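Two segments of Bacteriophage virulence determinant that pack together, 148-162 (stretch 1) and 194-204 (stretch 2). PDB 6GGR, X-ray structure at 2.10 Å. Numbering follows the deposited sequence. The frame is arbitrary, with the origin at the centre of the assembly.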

# COMPACT_ATOMS: atom_id res chain seq x y z
N TYR B 148 -6.94 -7.84 0.44
CA TYR B 148 -8.37 -7.79 0.57
C TYR B 148 -9.00 -6.41 0.70
O TYR B 148 -8.40 -5.52 1.11
CB TYR B 148 -8.83 -8.71 1.77
CG TYR B 148 -8.59 -10.22 1.55
CD1 TYR B 148 -7.37 -10.78 1.80
CD2 TYR B 148 -9.57 -11.05 1.07
CE1 TYR B 148 -7.13 -12.08 1.61
CE2 TYR B 148 -9.37 -12.36 0.88
CZ TYR B 148 -8.15 -12.91 1.17
OH TYR B 148 -7.92 -14.20 0.95
N TYR B 149 -10.23 -6.31 0.26
CA TYR B 149 -11.00 -5.10 0.51
C TYR B 149 -12.32 -5.47 1.16
O TYR B 149 -12.77 -6.62 1.11
CB TYR B 149 -11.24 -4.29 -0.79
CG TYR B 149 -12.15 -4.93 -1.82
CD1 TYR B 149 -13.54 -4.83 -1.70
CD2 TYR B 149 -11.64 -5.58 -2.93
CE1 TYR B 149 -14.38 -5.40 -2.66
CE2 TYR B 149 -12.47 -6.15 -3.88
CZ TYR B 149 -13.83 -6.05 -3.74
OH TYR B 149 -14.65 -6.62 -4.70
N GLU B 150 -12.95 -4.49 1.80
CA GLU B 150 -14.16 -4.73 2.57
C GLU B 150 -15.39 -4.59 1.69
O GLU B 150 -15.49 -3.66 0.88
CB GLU B 150 -14.23 -3.76 3.75
CG GLU B 150 -15.22 -4.18 4.82
CD GLU B 150 -14.88 -3.62 6.19
OE1 GLU B 150 -14.52 -2.43 6.27
OE2 GLU B 150 -14.95 -4.38 7.17
N SER B 151 -16.34 -5.51 1.86
CA SER B 151 -17.60 -5.49 1.14
C SER B 151 -18.70 -5.98 2.07
O SER B 151 -18.45 -6.41 3.20
CB SER B 151 -17.56 -6.36 -0.12
OG SER B 151 -17.77 -7.73 0.20
N ASN B 152 -19.94 -5.91 1.58
CA ASN B 152 -21.07 -6.42 2.35
C ASN B 152 -21.10 -7.94 2.39
O ASN B 152 -21.77 -8.52 3.25
CB ASN B 152 -22.39 -5.90 1.77
CG ASN B 152 -22.55 -4.41 1.95
OD1 ASN B 152 -22.16 -3.84 2.97
ND2 ASN B 152 -23.14 -3.76 0.95
N ASP B 153 -20.38 -8.60 1.47
CA ASP B 153 -20.30 -10.06 1.44
C ASP B 153 -19.05 -10.57 2.14
O ASP B 153 -18.64 -11.72 1.91
CB ASP B 153 -20.32 -10.56 -0.00
CG ASP B 153 -21.62 -10.24 -0.71
OD1 ASP B 153 -22.65 -10.03 -0.02
OD2 ASP B 153 -21.61 -10.19 -1.96
N GLY B 154 -18.42 -9.75 2.98
CA GLY B 154 -17.18 -10.12 3.61
C GLY B 154 -15.98 -9.70 2.80
O GLY B 154 -16.09 -9.11 1.72
N PRO B 155 -14.79 -10.02 3.30
CA PRO B 155 -13.56 -9.59 2.62
C PRO B 155 -13.45 -10.21 1.24
O PRO B 155 -13.66 -11.41 1.06
CB PRO B 155 -12.45 -10.07 3.55
CG PRO B 155 -13.05 -11.19 4.33
CD PRO B 155 -14.50 -10.83 4.50
N GLN B 156 -13.12 -9.38 0.26
CA GLN B 156 -12.94 -9.79 -1.12
C GLN B 156 -11.48 -9.62 -1.52
O GLN B 156 -10.84 -8.64 -1.12
CB GLN B 156 -13.83 -8.97 -2.07
CG GLN B 156 -15.30 -8.97 -1.70
CD GLN B 156 -15.91 -10.35 -1.76
OE1 GLN B 156 -15.84 -11.03 -2.78
NE2 GLN B 156 -16.51 -10.77 -0.66
N GLN B 157 -10.97 -10.56 -2.30
CA GLN B 157 -9.62 -10.43 -2.83
C GLN B 157 -9.59 -9.36 -3.91
O GLN B 157 -10.49 -9.28 -4.75
CB GLN B 157 -9.14 -11.75 -3.43
CG GLN B 157 -9.04 -12.91 -2.46
CD GLN B 157 -8.20 -14.04 -3.01
OE1 GLN B 157 -7.56 -13.91 -4.05
NE2 GLN B 157 -8.19 -15.17 -2.30
N PHE B 158 -8.54 -8.54 -3.89
CA PHE B 158 -8.26 -7.70 -5.04
C PHE B 158 -7.92 -8.57 -6.24
O PHE B 158 -7.19 -9.56 -6.12
CB PHE B 158 -7.10 -6.75 -4.75
CG PHE B 158 -7.48 -5.51 -4.00
CD1 PHE B 158 -8.17 -4.50 -4.63
CD2 PHE B 158 -7.10 -5.34 -2.68
CE1 PHE B 158 -8.51 -3.34 -3.95
CE2 PHE B 158 -7.43 -4.18 -1.99
CZ PHE B 158 -8.14 -3.18 -2.64
N ASP B 159 -8.46 -8.21 -7.40
CA ASP B 159 -8.09 -8.85 -8.65
C ASP B 159 -7.47 -7.82 -9.58
O ASP B 159 -7.50 -6.61 -9.32
CB ASP B 159 -9.31 -9.52 -9.32
CG ASP B 159 -10.27 -8.52 -9.93
OD1 ASP B 159 -10.50 -7.44 -9.34
OD2 ASP B 159 -10.81 -8.83 -11.02
N THR B 160 -6.89 -8.31 -10.68
CA THR B 160 -6.14 -7.44 -11.58
C THR B 160 -7.01 -6.28 -12.07
O THR B 160 -6.58 -5.12 -12.07
CB THR B 160 -5.61 -8.25 -12.76
OG1 THR B 160 -4.80 -9.32 -12.27
CG2 THR B 160 -4.77 -7.39 -13.69
N THR B 161 -8.24 -6.58 -12.49
CA THR B 161 -9.10 -5.54 -13.04
C THR B 161 -9.31 -4.42 -12.04
O THR B 161 -9.05 -3.25 -12.35
CB THR B 161 -10.44 -6.15 -13.47
OG1 THR B 161 -10.20 -7.23 -14.37
CG2 THR B 161 -11.30 -5.09 -14.16
N ARG B 162 -9.76 -4.75 -10.82
CA ARG B 162 -9.99 -3.72 -9.82
C ARG B 162 -8.71 -2.94 -9.52
O ARG B 162 -8.73 -1.71 -9.44
CB ARG B 162 -10.55 -4.34 -8.53
CG ARG B 162 -10.89 -3.30 -7.47
CD ARG B 162 -11.65 -3.89 -6.28
NE ARG B 162 -13.04 -4.23 -6.60
CZ ARG B 162 -14.05 -3.37 -6.57
NH1 ARG B 162 -13.86 -2.10 -6.25
NH2 ARG B 162 -15.28 -3.78 -6.87
N ILE B 194 -17.36 1.77 -12.29
CA ILE B 194 -16.78 1.34 -13.56
C ILE B 194 -16.84 -0.18 -13.68
O ILE B 194 -17.27 -0.72 -14.70
CB ILE B 194 -15.34 1.87 -13.69
CG1 ILE B 194 -15.36 3.39 -13.77
CG2 ILE B 194 -14.64 1.27 -14.91
CD1 ILE B 194 -13.99 4.03 -13.59
N LEU B 195 -16.42 -0.88 -12.63
CA LEU B 195 -16.39 -2.34 -12.67
C LEU B 195 -17.78 -2.92 -12.87
O LEU B 195 -17.96 -3.86 -13.64
CB LEU B 195 -15.76 -2.89 -11.39
CG LEU B 195 -14.27 -3.22 -11.48
CD1 LEU B 195 -13.45 -2.00 -11.84
CD2 LEU B 195 -13.78 -3.82 -10.17
N LYS B 196 -18.79 -2.38 -12.17
CA LYS B 196 -20.15 -2.85 -12.39
C LYS B 196 -20.61 -2.54 -13.81
O LYS B 196 -21.32 -3.35 -14.43
CB LYS B 196 -21.11 -2.23 -11.38
CG LYS B 196 -20.99 -2.80 -9.97
CD LYS B 196 -21.29 -4.30 -9.94
CE LYS B 196 -21.34 -4.82 -8.51
NZ LYS B 196 -21.43 -6.31 -8.46
N GLU B 197 -20.23 -1.38 -14.34
CA GLU B 197 -20.55 -1.06 -15.73
C GLU B 197 -19.84 -1.99 -16.70
O GLU B 197 -20.33 -2.18 -17.83
CB GLU B 197 -20.19 0.39 -16.03
CG GLU B 197 -21.09 1.42 -15.36
CD GLU B 197 -20.73 2.86 -15.72
OE1 GLU B 197 -19.74 3.07 -16.45
OE2 GLU B 197 -21.45 3.78 -15.28
N MET B 198 -18.71 -2.58 -16.30
CA MET B 198 -17.97 -3.53 -17.12
C MET B 198 -18.51 -4.95 -17.00
O MET B 198 -17.98 -5.85 -17.67
CB MET B 198 -16.49 -3.53 -16.73
CG MET B 198 -15.75 -2.24 -17.04
SD MET B 198 -14.07 -2.27 -16.39
CE MET B 198 -13.31 -3.42 -17.53
N GLY B 199 -19.51 -5.19 -16.17
CA GLY B 199 -19.96 -6.55 -15.93
C GLY B 199 -19.07 -7.32 -14.98
O GLY B 199 -19.10 -8.55 -14.98
N HIS B 200 -18.25 -6.63 -14.19
CA HIS B 200 -17.42 -7.29 -13.20
C HIS B 200 -18.27 -7.71 -12.00
O HIS B 200 -18.98 -6.89 -11.41
CB HIS B 200 -16.29 -6.37 -12.76
CG HIS B 200 -15.10 -7.09 -12.20
ND1 HIS B 200 -15.03 -7.50 -10.89
CD2 HIS B 200 -13.94 -7.48 -12.78
CE1 HIS B 200 -13.88 -8.11 -10.68
NE2 HIS B 200 -13.20 -8.11 -11.81
N THR B 201 -18.19 -8.99 -11.63
CA THR B 201 -19.08 -9.58 -10.64
C THR B 201 -18.71 -9.23 -9.20
O THR B 201 -19.56 -9.36 -8.31
CB THR B 201 -19.09 -11.10 -10.82
OG1 THR B 201 -19.58 -11.43 -12.12
CG2 THR B 201 -19.95 -11.80 -9.76
N SER B 202 -17.48 -8.79 -8.95
CA SER B 202 -17.02 -8.61 -7.58
C SER B 202 -17.97 -7.69 -6.82
O SER B 202 -18.47 -6.71 -7.40
CB SER B 202 -15.60 -8.03 -7.56
OG SER B 202 -15.59 -6.68 -8.01
N PRO B 203 -18.24 -7.95 -5.55
CA PRO B 203 -19.07 -7.02 -4.78
C PRO B 203 -18.38 -5.68 -4.67
O PRO B 203 -17.14 -5.60 -4.62
CB PRO B 203 -19.18 -7.70 -3.40
CG PRO B 203 -18.75 -9.11 -3.60
CD PRO B 203 -17.79 -9.09 -4.73
N PRO B 204 -19.15 -4.59 -4.64
CA PRO B 204 -18.52 -3.27 -4.52
C PRO B 204 -17.84 -3.09 -3.18
O PRO B 204 -18.21 -3.69 -2.17
CB PRO B 204 -19.68 -2.29 -4.71
CG PRO B 204 -20.90 -3.08 -4.42
CD PRO B 204 -20.61 -4.49 -4.79
O HOH W 1 -20.19 -4.75 -1.15
O HOH W 2 -12.21 -6.95 -7.37

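Stretch 1 folds back on itself as a hairpin. Tyr149 and Gln156 pair through their backbones (Tyr149 N to Gln156 O, 2.8 Å; Gln156 N to Tyr149 O, 2.9 Å), and a type I turn from Ser151 to Gly154 reverses the chain; positive phi at the last position suits glycine. A helix then starts at Thr160, capped by Asp159, whose OD1 accepts from Arg162 N at 3.2 Å. Stretch 2 leaves its helix through a Schellman motif at Gly199, again with positive phi, and runs on as a loop to Pro204. The backbones of the two stretches come nearest at two places: Ser151 lies near Pro204 (6.1 Å between CA atoms) and Arg162 near Leu195 (7.1 Å between CA atoms).

Three hydrogen bonds join them. Asp159 serves twice: while OD1 caps the helix, OD2 accepts from His200 NE2 at 2.6 Å, near the plane of the imidazole. The other ring nitrogen, His200 ND1, lies 3.0 Å from Ser202 OG in a hydrogen bond, so the ring links Asp159 to the serine. Arg162 reaches the same hydroxyl, its NH2 donating to Ser202 OG at 3.1 Å and nearly straight. A long side chain suits this place: its CA-to-CB bond points sideways, and its end comes nearer to the other stretch. Leu195 CD2 covers one guanidinium face, 3.6 Å from Arg162 NH2, while a water bridges Arg162 NE and Asp159 OD1.

Tyr149 carries its hydroxyl to the backbone, donating from OH to Pro203 O at 2.7 Å. Proline lacks an amide hydrogen but keeps a carbonyl to accept. The Pro203 ring also packs against polar side chains: its CD is 3.4 Å from Gln156 OE1 and its CG 3.5 Å from Asp153 OD2. Near the turn, a second water accepts from Asn152 N and donates to Pro204 O.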